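Local coordinates for phosphoacetylglucosamine mutase (Aspergillus fumigatus, PDB 4BJU), which catalyses the interconversion of N-acetylglucosamine 6-phosphate and N-acetylglucosamine 1-phosphate, a step that leads to UDP-N-acetylglucosamine, at residues Y44-L49 and G143-A148; A50-K55 and K116-S121; A488-L493 and T530-A535; S458-V463 and A512-A517. All coordinates share one frame; numbering follows the deposited sequence.

The four contacts form two groups at the two ends of the chain. Contacts 1 and 2 share helix 40-56 of domain I, and their centres lie about 15 Å apart. Contacts 3 and 4 lie in the C-terminal domain. Their centres are about 11 Å apart, and they touch where Val532 CG1 meets Val515 CG1 at 3.7 Å. The groups do not meet: the nearest atoms of contacts 1 and 4 are about 23 Å apart. In this family the active site lies in a cleft lined by all four domains. Each contact lies within one domain: contacts 1 and 2 pack helices and a loop, and contacts 3 and 4 join helices and strands.

Contact 1: residues Y44-L49 and G143-A148; sequences YAVGLL and GVLSAA
Ala148 turns its CB toward helix 40-56 and settles beside Tyr44. The methyl meets two parts of the tyrosine. Ala148 CB lies 3.5 Å from Tyr44 O and 3.6 Å from the ring atom Tyr44 CD1. The ring meets the alanine backbone obliquely, with Tyr44 CE1 3.5 Å from Ala148 CA. Val144 O sits at the ring edge, near its plane. Tyr44 CG stands anti to the backbone N (chi1 -166°), which swings the ring across to helix 138-151. The hydroxyl is held elsewhere, by Ile10 O of helix 4-14.

Val144 packs one turn before Ala148. Its CG1 branch comes alongside the tyrosine stem and lies 3.9 Å from Tyr44 CB. Leu145 works from the other flank. Its CB starts away from the partner helix, but chi1 of -164° and the turn at chi2 bring CD1 back. Leu145 CD1 then rests 3.6 Å from Gly47 CA, directly on the bare backbone. Leu48 adds a looser touch, with CD2 4.1 Å from Ala148 O.

Gly47 and Ala148 together allow a close pass. The short helix axes approach to 7.8 Å and cross at -41°. No hydrogen bond joins the segments, and nearly every touching residue is buried. Val46 also packs on strand 75-81, which places helix 40-56 against the central sheet. The arrangement is a close crossing of two helices at a glycine and an alanine, in the alpha/beta/alpha domain I of phosphohexomutases.

Contact 2: residues A50-K55 and K116-S121; sequences ATLRSK and KEIDVS
Val120 presses on Lys55 where the chain leaves helix 107-117, within the alpha/beta/alpha domain I. The tight part is one spot. Val120 CG1 lies 3.3 Å from Lys55 CB, a short approach for two carbons. The same methyl is 3.7 Å from Lys55 C, so it rests on both the stem and the backbone of the lysine. Val120 CG1 is anti to its own N (chi1 -171°) and is the branch that meets helix 40-56.

The rest is looser. Leu52 CD1 and Ile118 CD1 only graze each other at 4.4 Å. Leu52 also packs on Tyr111, Leu114 and Val115 of helix 107-117, and Ile118 on Trp92 and Tyr95 of helix 90-100. On the outer side Lys55 is partly exposed, and its chain runs away from the contact beyond CB. Ser121 lies at that margin.

Asp119, between Ile118 and Val120, has a positive phi of 67°, and the chain turns there out of the helix. Lys56 NZ binds both Ile118 O and Asp119 O, which ties this turn to helix 40-56. No hydrogen bond joins the two segments themselves. Near the helix backbone, Val120 CG1 also approaches Leu52 O at 4.2 Å.

Contact 3: residues A488-L493 and T530-A535; sequences AKIDSL and TRVANA
Leu493 N donates to Lys489 O at 2.9 Å, a helical bond inside the segment whose leucine reaches over to Arg531 and Val532. The setting is the C-terminal domain, an alpha/beta fold of the TBP-like clan. Two of its helices, 486-495 and 522-539, run nearly antiparallel here, with 167° between their short axes. The axes come no closer than 10.2 Å, so side chains span most of the gap.

Leu493 divides its two methyls between neighbours. CD1 lies over the helix backbone, 3.8 Å from Val532 N, and also meets the CG2 branch of Val532. CD2 turns to the aliphatic part of the arginine, 4.1 Å from Arg531 CD. The two side chains cross at a slant. Arg531 is extended from CG to NE, and its charged end leads away from segment 488-493. NE forms a salt bridge with Asp527, one turn earlier in its own helix, and NH1 lies near the like charge of Arg496. The leucine therefore packs on the arginine stem, not on its charge.

Val532 uses both branches. CG2 serves Leu493, while CG1, anti to the backbone N (chi1 -179°), serves Ile490. The isoleucine side chain crosses it at about a right angle. This inner side is buried, and Val532 also packs on Val515 of the sheet.

No hydrogen bond crosses between the helices. At the outer margin the contact thins out, and Lys489 CG only brushes Ala535 CB at 4.5 Å. On the buried side Ile490 CG1 lies 3.8 Å from Val532 CG1.

Contact 4: residues S458-V463 and A512-A517; sequences SRLVRV and AVRVYA
Val463 and Val515 carry matching torsions, chi1 -173° and 172°, which put both CG2 branches beside the backbone N. The two methyls meet there, Val463 CG2 to Val515 CG2 at 3.9 Å. Val461 stands beside Val515, pointing the same way. These valines and Val513 share a face of the sheet, and helix 522-539 packs there on Val463, Val513 and Val515.

The other face carries Leu460, Arg462, Arg514 and Tyr516. Arg462 is extended from CG to NE and carries its guanidinium to Ala512, with one face turned to the methyl. Ala512 CB sits over the centre of that face, 3.7 Å from Arg462 CZ. Leu460 bends its CD1 to within 3.3 Å of Val515 O. At the far end Ser458 CB lies 3.3 Å from Tyr516 OH, oblique to the ring. That hydroxyl is hydrogen-bonded to Glu518. Leu460 and Arg514 also touch Tyr339, and Tyr516 touches Asn341, so this face meets a loop of domain III.

Six backbone hydrogen bonds join the strands, in three reciprocal pairs. The pair between Val463 and Val513 is the shortest, with N to O distances of 2.8 Å from Val463 N to Val513 O and from Val513 N to Val463 O. Leu460 with Tyr516 and Arg462 with Arg514 are non-hydrogen-bonded pairs.

Strand 512-518 also bonds to strand 501-506 and is the middle strand of an antiparallel sheet. The turn joining those two strands probably corresponds to the phosphate-binding loop of this family. The arrangement is the helix-backed antiparallel sheet of the phosphohexomutase C-terminal domain.

Contact 1: residues Y44-L49 and G143-A148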
loop_
_atom_site.group_PDB
_atom_site.type_symbol
_atom_site.label_atom_id
_atom_site.label_comp_id
_atom_site.label_asym_id
_atom_site.label_seq_id
_atom_site.Cartn_x
_atom_site.Cartn_y
_atom_site.Cartn_z
ATOM N N TYR A 44 0.654 12.038 20.295
ATOM C CA TYR A 44 1.532 12.091 21.452
ATOM C C TYR A 44 1.967 10.683 21.845
ATOM O O TYR A 44 3.160 10.409 21.983
ATOM C CB TYR A 44 0.851 12.770 22.629
ATOM C CG TYR A 44 1.804 13.145 23.735
ATOM C CD1 TYR A 44 2.693 14.212 23.586
ATOM C CD2 TYR A 44 1.814 12.443 24.941
ATOM C CE1 TYR A 44 3.570 14.562 24.605
ATOM C CE2 TYR A 44 2.686 12.790 25.965
ATOM C CZ TYR A 44 3.560 13.847 25.787
ATOM O OH TYR A 44 4.420 14.190 26.795
ATOM N N ALA A 45 0.982 9.799 21.977
ATOM C CA ALA A 45 1.203 8.415 22.353
ATOM C C ALA A 45 2.160 7.705 21.399
ATOM O O ALA A 45 3.012 6.929 21.836
ATOM C CB ALA A 45 -0.126 7.686 22.429
ATOM N N VAL A 46 2.023 7.990 20.107
ATOM C CA VAL A 46 2.892 7.417 19.070
ATOM C C VAL A 46 4.328 7.946 19.139
ATOM O O VAL A 46 5.274 7.219 18.829
ATOM C CB VAL A 46 2.306 7.656 17.659
ATOM C CG1 VAL A 46 3.406 7.666 16.602
ATOM C CG2 VAL A 46 1.246 6.607 17.326
ATOM N N GLY A 47 4.491 9.216 19.521
ATOM C CA GLY A 47 5.824 9.773 19.744
ATOM C C GLY A 47 6.475 8.958 20.844
ATOM O O GLY A 47 7.624 8.558 20.734
ATOM N N LEU A 48 5.713 8.692 21.901
ATOM C CA LEU A 48 6.192 7.864 22.992
ATOM C C LEU A 48 6.472 6.422 22.567
ATOM O O LEU A 48 7.469 5.844 23.000
ATOM C CB LEU A 48 5.220 7.885 24.172
ATOM C CG LEU A 48 4.874 9.210 24.857
ATOM C CD1 LEU A 48 3.944 8.926 26.031
ATOM C CD2 LEU A 48 6.114 9.959 25.321
ATOM N N LEU A 49 5.609 5.844 21.731
ATOM C CA LEU A 49 5.805 4.457 21.322
ATOM C C LEU A 49 7.087 4.370 20.536
ATOM O O LEU A 49 7.885 3.465 20.751
ATOM C CB LEU A 49 4.660 3.931 20.445
ATOM C CG LEU A 49 4.181 2.502 20.773
ATOM C CD1 LEU A 49 3.935 1.646 19.538
ATOM C CD2 LEU A 49 5.112 1.757 21.725
ATOM N N GLY A 143 4.149 19.319 15.809
ATOM C CA GLY A 143 4.428 19.951 17.115
ATOM C C GLY A 143 4.130 19.032 18.306
ATOM O O GLY A 143 4.879 19.021 19.312
ATOM N N VAL A 144 3.033 18.271 18.198
ATOM C CA VAL A 144 2.651 17.304 19.239
ATOM C C VAL A 144 3.677 16.174 19.302
ATOM O O VAL A 144 4.231 15.884 20.361
ATOM C CB VAL A 144 1.215 16.762 19.039
ATOM C CG1 VAL A 144 0.905 15.644 20.028
ATOM C CG2 VAL A 144 0.209 17.886 19.206
ATOM N N LEU A 145 3.955 15.576 18.148
ATOM C CA LEU A 145 4.994 14.568 17.999
ATOM C C LEU A 145 6.346 14.999 18.581
ATOM O O LEU A 145 7.027 14.209 19.255
ATOM C CB LEU A 145 5.165 14.235 16.515
ATOM C CG LEU A 145 5.922 12.947 16.179
ATOM C CD1 LEU A 145 5.194 11.733 16.753
ATOM C CD2 LEU A 145 6.107 12.816 14.665
ATOM N N SER A 146 6.719 16.247 18.302
ATOM C CA SER A 146 7.983 16.816 18.724
ATOM C C SER A 146 8.056 17.077 20.220
ATOM O O SER A 146 9.124 16.939 20.820
ATOM C CB SER A 146 8.253 18.099 17.958
ATOM O OG SER A 146 8.617 17.769 16.630
ATOM N N ALA A 147 6.929 17.455 20.818
ATOM C CA ALA A 147 6.850 17.618 22.280
ATOM C C ALA A 147 6.996 16.259 22.993
ATOM O O ALA A 147 7.614 16.176 24.048
ATOM C CB ALA A 147 5.545 18.314 22.680
ATOM N N ALA A 148 6.432 15.206 22.410
ATOM C CA ALA A 148 6.596 13.858 22.938
ATOM C C ALA A 148 8.058 13.395 22.870
ATOM O O ALA A 148 8.616 12.899 23.866
ATOM C CB ALA A 148 5.697 12.882 22.196
#

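Contact 2: residues A50-K55 and K116-S121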
loop_
_atom_site.group_PDB
_atom_site.type_symbol
_atom_site.label_atom_id
_atom_site.label_comp_id
_atom_site.label_asym_id
_atom_site.label_seq_id
_atom_site.Cartn_x
_atom_site.Cartn_y
_atom_site.Cartn_z
ATOM N N ALA A 50 7.257 5.323 19.617
ATOM C CA ALA A 50 8.391 5.373 18.713
ATOM C C ALA A 50 9.720 5.394 19.462
ATOM O O ALA A 50 10.725 4.817 19.001
ATOM C CB ALA A 50 8.286 6.583 17.810
ATOM N N THR A 51 9.716 6.055 20.617
ATOM C CA THR A 51 10.900 6.169 21.428
ATOM C C THR A 51 11.261 4.772 21.912
ATOM O O THR A 51 12.427 4.370 21.865
ATOM C CB THR A 51 10.672 7.124 22.613
ATOM O OG1 THR A 51 10.418 8.443 22.117
ATOM C CG2 THR A 51 11.907 7.164 23.559
ATOM N N LEU A 52 10.244 4.044 22.368
ATOM C CA LEU A 52 10.418 2.688 22.848
ATOM C C LEU A 52 10.813 1.708 21.752
ATOM O O LEU A 52 11.599 0.822 22.009
ATOM C CB LEU A 52 9.163 2.203 23.567
ATOM C CG LEU A 52 8.813 2.914 24.882
ATOM C CD1 LEU A 52 7.730 2.138 25.629
ATOM C CD2 LEU A 52 10.042 3.108 25.780
ATOM N N ARG A 53 10.273 1.855 20.543
ATOM C CA ARG A 53 10.626 0.936 19.462
ATOM C C ARG A 53 12.104 1.063 19.072
ATOM O O ARG A 53 12.778 0.063 18.829
ATOM C CB ARG A 53 9.731 1.148 18.236
ATOM C CG ARG A 53 9.928 0.107 17.138
ATOM C CD ARG A 53 9.715 -1.309 17.661
ATOM N NE ARG A 53 9.621 -2.295 16.590
ATOM C CZ ARG A 53 9.651 -3.620 16.775
ATOM N NH1 ARG A 53 9.767 -4.148 18.002
ATOM N NH2 ARG A 53 9.556 -4.430 15.723
ATOM N N SER A 54 12.585 2.298 19.025
ATOM C CA SER A 54 13.945 2.588 18.608
ATOM C C SER A 54 14.904 2.011 19.636
ATOM O O SER A 54 15.848 1.282 19.293
ATOM C CB SER A 54 14.135 4.109 18.435
ATOM O OG SER A 54 15.470 4.465 18.099
ATOM N N LYS A 55 14.621 2.291 20.901
ATOM C CA LYS A 55 15.443 1.806 22.016
ATOM C C LYS A 55 15.497 0.286 22.115
ATOM O O LYS A 55 16.570 -0.289 22.331
ATOM C CB LYS A 55 14.955 2.394 23.327
ATOM C CG LYS A 55 15.206 3.874 23.448
ATOM C CD LYS A 55 15.086 4.351 24.888
ATOM C CE LYS A 55 15.193 5.864 24.917
ATOM N NZ LYS A 55 15.840 6.403 26.140
ATOM N N LYS A 116 8.988 -1.892 31.109
ATOM C CA LYS A 116 9.144 -3.132 31.861
ATOM C C LYS A 116 8.607 -4.349 31.090
ATOM O O LYS A 116 9.258 -5.387 31.064
ATOM C CB LYS A 116 8.506 -3.026 33.257
ATOM C CG LYS A 116 9.009 -4.094 34.217
ATOM C CD LYS A 116 8.438 -3.974 35.626
ATOM C CE LYS A 116 8.932 -5.123 36.497
ATOM N NZ LYS A 116 8.474 -5.037 37.912
ATOM N N GLU A 117 7.439 -4.232 30.460
ATOM C CA GLU A 117 6.886 -5.369 29.723
ATOM C C GLU A 117 7.721 -5.708 28.486
ATOM O O GLU A 117 7.917 -6.885 28.163
ATOM C CB GLU A 117 5.424 -5.149 29.322
ATOM C CG GLU A 117 4.671 -6.459 29.125
ATOM C CD GLU A 117 3.491 -6.351 28.174
ATOM O OE1 GLU A 117 3.718 -6.198 26.953
ATOM O OE2 GLU A 117 2.333 -6.455 28.642
ATOM N N ILE A 118 8.213 -4.678 27.805
ATOM C CA ILE A 118 8.974 -4.853 26.566
ATOM C C ILE A 118 10.454 -5.176 26.829
ATOM O O ILE A 118 11.121 -5.790 25.994
ATOM C CB ILE A 118 8.808 -3.628 25.640
ATOM C CG1 ILE A 118 7.333 -3.485 25.238
ATOM C CG2 ILE A 118 9.704 -3.735 24.409
ATOM C CD1 ILE A 118 6.954 -2.124 24.691
ATOM N N ASP A 119 10.946 -4.779 28.001
ATOM C CA ASP A 119 12.325 -5.051 28.410
ATOM C C ASP A 119 13.302 -4.267 27.519
ATOM O O ASP A 119 14.046 -4.843 26.715
ATOM C CB ASP A 119 12.600 -6.563 28.378
ATOM C CG ASP A 119 13.954 -6.936 28.942
ATOM O OD1 ASP A 119 14.703 -6.037 29.383
ATOM O OD2 ASP A 119 14.261 -8.147 28.946
ATOM N N VAL A 120 13.280 -2.946 27.685
ATOM C CA VAL A 120 14.059 -2.024 26.860
ATOM C C VAL A 120 15.356 -1.569 27.535
ATOM O O VAL A 120 15.388 -1.317 28.737
ATOM C CB VAL A 120 13.219 -0.790 26.487
ATOM C CG1 VAL A 120 13.937 0.054 25.447
ATOM C CG2 VAL A 120 11.849 -1.214 25.967
ATOM N N SER A 121 16.425 -1.470 26.749
ATOM C CA SER A 121 17.711 -0.968 27.234
ATOM C C SER A 121 17.758 0.561 27.108
ATOM O O SER A 121 17.563 1.120 26.019
ATOM C CB SER A 121 18.850 -1.628 26.457
ATOM O OG SER A 121 20.027 -0.853 26.506
#

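Contact 3: residues A488-L493 and T530-A535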
loop_
_atom_site.group_PDB
_atom_site.type_symbol
_atom_site.label_atom_id
_atom_site.label_comp_id
_atom_site.label_asym_id
_atom_site.label_seq_id
_atom_site.Cartn_x
_atom_site.Cartn_y
_atom_site.Cartn_z
ATOM N N ALA A 488 -22.184 -23.793 2.057
ATOM C CA ALA A 488 -22.864 -24.776 1.207
ATOM C C ALA A 488 -23.763 -24.061 0.196
ATOM O O ALA A 488 -23.795 -24.434 -0.978
ATOM C CB ALA A 488 -23.653 -25.776 2.038
ATOM N N LYS A 489 -24.443 -23.005 0.643
ATOM C CA LYS A 489 -25.331 -22.237 -0.229
ATOM C C LYS A 489 -24.573 -21.329 -1.198
ATOM O O LYS A 489 -24.975 -21.192 -2.363
ATOM C CB LYS A 489 -26.382 -21.455 0.573
ATOM C CG LYS A 489 -27.337 -20.640 -0.292
ATOM C CD LYS A 489 -28.792 -20.819 0.121
ATOM C CE LYS A 489 -29.459 -22.004 -0.576
ATOM N NZ LYS A 489 -30.156 -21.620 -1.834
ATOM N N ILE A 490 -23.485 -20.712 -0.741
ATOM C CA ILE A 490 -22.641 -19.942 -1.657
ATOM C C ILE A 490 -22.103 -20.864 -2.758
ATOM O O ILE A 490 -22.152 -20.500 -3.936
ATOM C CB ILE A 490 -21.512 -19.188 -0.926
ATOM C CG1 ILE A 490 -22.091 -18.018 -0.115
ATOM C CG2 ILE A 490 -20.455 -18.683 -1.903
ATOM C CD1 ILE A 490 -21.145 -17.490 0.949
ATOM N N ASP A 491 -21.644 -22.065 -2.373
ATOM C CA ASP A 491 -21.130 -23.068 -3.314
ATOM C C ASP A 491 -22.152 -23.433 -4.372
ATOM O O ASP A 491 -21.852 -23.461 -5.567
ATOM C CB ASP A 491 -20.676 -24.343 -2.582
ATOM C CG ASP A 491 -19.296 -24.194 -1.930
ATOM O OD1 ASP A 491 -18.775 -23.060 -1.916
ATOM O OD2 ASP A 491 -18.732 -25.208 -1.431
ATOM N N SER A 492 -23.363 -23.717 -3.921
ATOM C CA SER A 492 -24.444 -24.039 -4.831
ATOM C C SER A 492 -24.838 -22.866 -5.741
ATOM O O SER A 492 -25.139 -23.055 -6.921
ATOM C CB SER A 492 -25.661 -24.514 -4.056
ATOM O OG SER A 492 -26.751 -24.583 -4.933
ATOM N N LEU A 493 -24.845 -21.659 -5.196
ATOM C CA LEU A 493 -25.225 -20.504 -6.003
ATOM C C LEU A 493 -24.242 -20.251 -7.149
ATOM O O LEU A 493 -24.652 -20.063 -8.289
ATOM C CB LEU A 493 -25.437 -19.245 -5.140
ATOM C CG LEU A 493 -26.674 -19.251 -4.234
ATOM C CD1 LEU A 493 -26.595 -18.079 -3.261
ATOM C CD2 LEU A 493 -27.988 -19.247 -5.022
ATOM N N THR A 530 -26.448 -10.641 -6.012
ATOM C CA THR A 530 -27.670 -10.349 -5.277
ATOM C C THR A 530 -28.148 -11.550 -4.461
ATOM O O THR A 530 -28.500 -11.393 -3.291
ATOM C CB THR A 530 -28.768 -9.809 -6.213
ATOM O OG1 THR A 530 -28.232 -8.706 -6.936
ATOM C CG2 THR A 530 -29.988 -9.332 -5.419
ATOM N N ARG A 531 -28.146 -12.741 -5.062
ATOM C CA ARG A 531 -28.547 -13.970 -4.366
ATOM C C ARG A 531 -27.688 -14.279 -3.130
ATOM O O ARG A 531 -28.226 -14.491 -2.036
ATOM C CB ARG A 531 -28.579 -15.158 -5.331
ATOM C CG ARG A 531 -29.678 -15.022 -6.372
ATOM C CD ARG A 531 -29.999 -16.338 -7.033
ATOM N NE ARG A 531 -30.961 -16.152 -8.120
ATOM C CZ ARG A 531 -31.852 -17.059 -8.508
ATOM N NH1 ARG A 531 -31.944 -18.229 -7.878
ATOM N NH2 ARG A 531 -32.662 -16.785 -9.517
ATOM N N VAL A 532 -26.363 -14.279 -3.301
ATOM C CA VAL A 532 -25.439 -14.389 -2.164
ATOM C C VAL A 532 -25.701 -13.255 -1.158
ATOM O O VAL A 532 -25.703 -13.499 0.041
ATOM C CB VAL A 532 -23.946 -14.422 -2.595
ATOM C CG1 VAL A 532 -23.034 -14.557 -1.386
ATOM C CG2 VAL A 532 -23.683 -15.561 -3.578
ATOM N N ALA A 533 -25.966 -12.038 -1.645
ATOM C CA ALA A 533 -26.223 -10.876 -0.762
ATOM C C ALA A 533 -27.437 -11.088 0.139
ATOM O O ALA A 533 -27.413 -10.704 1.302
ATOM C CB ALA A 533 -26.379 -9.590 -1.562
ATOM N N ASN A 534 -28.482 -11.701 -0.410
ATOM C CA ASN A 534 -29.695 -12.012 0.329
ATOM C C ASN A 534 -29.493 -13.134 1.352
ATOM O O ASN A 534 -30.029 -13.065 2.462
ATOM C CB ASN A 534 -30.807 -12.432 -0.632
ATOM C CG ASN A 534 -31.373 -11.281 -1.435
ATOM O OD1 ASN A 534 -31.284 -10.116 -1.046
ATOM N ND2 ASN A 534 -31.986 -11.610 -2.559
ATOM N N ALA A 535 -28.759 -14.179 0.959
ATOM C CA ALA A 535 -28.417 -15.285 1.872
ATOM C C ALA A 535 -27.576 -14.767 3.033
ATOM O O ALA A 535 -27.839 -15.102 4.188
ATOM C CB ALA A 535 -27.691 -16.405 1.141
#

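Contact 4: residues S458-V463 and A512-A517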
loop_
_atom_site.group_PDB
_atom_site.type_symbol
_atom_site.label_atom_id
_atom_site.label_comp_id
_atom_site.label_asym_id
_atom_site.label_seq_id
_atom_site.Cartn_x
_atom_site.Cartn_y
_atom_site.Cartn_z
ATOM N N SER A 458 -17.971 -8.353 -12.763
ATOM C CA SER A 458 -18.031 -8.571 -11.329
ATOM C C SER A 458 -18.843 -7.483 -10.654
ATOM O O SER A 458 -19.122 -6.445 -11.254
ATOM C CB SER A 458 -16.620 -8.589 -10.737
ATOM O OG SER A 458 -15.932 -7.380 -11.031
ATOM N N ARG A 459 -19.201 -7.728 -9.396
ATOM C CA ARG A 459 -19.975 -6.799 -8.578
ATOM C C ARG A 459 -19.635 -7.036 -7.109
ATOM O O ARG A 459 -19.605 -8.185 -6.637
ATOM C CB ARG A 459 -21.473 -7.012 -8.813
ATOM C CG ARG A 459 -22.407 -6.080 -8.048
ATOM C CD ARG A 459 -23.832 -6.619 -8.156
ATOM N NE ARG A 459 -24.840 -5.819 -7.454
ATOM C CZ ARG A 459 -25.521 -4.814 -7.999
ATOM N NH1 ARG A 459 -25.299 -4.461 -9.255
ATOM N NH2 ARG A 459 -26.418 -4.158 -7.277
ATOM N N LEU A 460 -19.374 -5.938 -6.403
ATOM C CA LEU A 460 -19.093 -5.941 -4.973
ATOM C C LEU A 460 -20.236 -5.237 -4.243
ATOM O O LEU A 460 -20.661 -4.148 -4.648
ATOM C CB LEU A 460 -17.760 -5.227 -4.705
ATOM C CG LEU A 460 -17.268 -5.097 -3.254
ATOM C CD1 LEU A 460 -16.934 -6.456 -2.632
ATOM C CD2 LEU A 460 -16.064 -4.172 -3.182
ATOM N N VAL A 461 -20.751 -5.859 -3.186
ATOM C CA VAL A 461 -21.830 -5.248 -2.412
ATOM C C VAL A 461 -21.497 -5.267 -0.922
ATOM O O VAL A 461 -20.777 -6.143 -0.435
ATOM C CB VAL A 461 -23.281 -5.776 -2.800
ATOM C CG1 VAL A 461 -23.268 -7.152 -3.456
ATOM C CG2 VAL A 461 -24.257 -5.770 -1.632
ATOM N N ARG A 462 -22.002 -4.265 -0.216
ATOM C CA ARG A 462 -21.841 -4.147 1.224
ATOM C C ARG A 462 -23.138 -4.592 1.898
ATOM O O ARG A 462 -24.176 -3.942 1.756
ATOM C CB ARG A 462 -21.537 -2.685 1.561
ATOM C CG ARG A 462 -21.235 -2.394 3.022
ATOM C CD ARG A 462 -21.472 -0.915 3.337
ATOM N NE ARG A 462 -21.116 -0.568 4.715
ATOM C CZ ARG A 462 -21.904 -0.708 5.789
ATOM N NH1 ARG A 462 -23.140 -1.202 5.685
ATOM N NH2 ARG A 462 -21.440 -0.356 6.986
ATOM N N VAL A 463 -23.098 -5.703 2.617
ATOM C CA VAL A 463 -24.310 -6.186 3.267
ATOM C C VAL A 463 -24.262 -5.900 4.768
ATOM O O VAL A 463 -23.414 -6.424 5.465
ATOM C CB VAL A 463 -24.563 -7.692 3.011
ATOM C CG1 VAL A 463 -25.924 -8.098 3.554
ATOM C CG2 VAL A 463 -24.481 -8.020 1.526
ATOM N N ALA A 512 -20.829 -5.234 8.924
ATOM C CA ALA A 512 -21.110 -5.427 7.516
ATOM C C ALA A 512 -20.261 -6.569 6.981
ATOM O O ALA A 512 -19.148 -6.829 7.475
ATOM C CB ALA A 512 -20.809 -4.151 6.747
ATOM N N VAL A 513 -20.792 -7.256 5.981
ATOM C CA VAL A 513 -20.024 -8.241 5.227
ATOM C C VAL A 513 -19.960 -7.856 3.756
ATOM O O VAL A 513 -20.863 -7.226 3.235
ATOM C CB VAL A 513 -20.501 -9.710 5.472
ATOM C CG1 VAL A 513 -21.769 -9.746 6.300
ATOM C CG2 VAL A 513 -20.659 -10.501 4.185
ATOM N N ARG A 514 -18.858 -8.193 3.102
ATOM C CA ARG A 514 -18.703 -7.878 1.693
ATOM C C ARG A 514 -18.946 -9.111 0.886
ATOM O O ARG A 514 -18.423 -10.177 1.190
ATOM C CB ARG A 514 -17.298 -7.384 1.385
ATOM C CG ARG A 514 -16.877 -6.163 2.167
ATOM C CD ARG A 514 -15.810 -5.407 1.392
ATOM N NE ARG A 514 -15.026 -4.584 2.297
ATOM C CZ ARG A 514 -15.489 -3.485 2.872
ATOM N NH1 ARG A 514 -16.728 -3.077 2.609
ATOM N NH2 ARG A 514 -14.711 -2.793 3.693
ATOM N N VAL A 515 -19.761 -8.965 -0.144
ATOM C CA VAL A 515 -19.979 -10.037 -1.086
ATOM C C VAL A 515 -19.258 -9.696 -2.402
ATOM O O VAL A 515 -19.442 -8.605 -2.955
ATOM C CB VAL A 515 -21.497 -10.246 -1.286
ATOM C CG1 VAL A 515 -21.770 -11.227 -2.416
ATOM C CG2 VAL A 515 -22.125 -10.716 0.023
ATOM N N TYR A 516 -18.406 -10.600 -2.880
ATOM C CA TYR A 516 -17.859 -10.459 -4.224
ATOM C C TYR A 516 -18.410 -11.571 -5.103
ATOM O O TYR A 516 -18.452 -12.712 -4.686
ATOM C CB TYR A 516 -16.332 -10.507 -4.226
ATOM C CG TYR A 516 -15.733 -10.495 -5.639
ATOM C CD1 TYR A 516 -15.712 -11.659 -6.426
ATOM C CD2 TYR A 516 -15.201 -9.322 -6.184
ATOM C CE1 TYR A 516 -15.185 -11.649 -7.708
ATOM C CE2 TYR A 516 -14.677 -9.302 -7.468
ATOM C CZ TYR A 516 -14.670 -10.466 -8.222
ATOM O OH TYR A 516 -14.141 -10.453 -9.483
ATOM N N ALA A 517 -18.832 -11.232 -6.314
ATOM C CA ALA A 517 -19.220 -12.240 -7.294
ATOM C C ALA A 517 -18.777 -11.814 -8.681
ATOM O O ALA A 517 -18.769 -10.623 -8.989
ATOM C CB ALA A 517 -20.722 -12.476 -7.271
#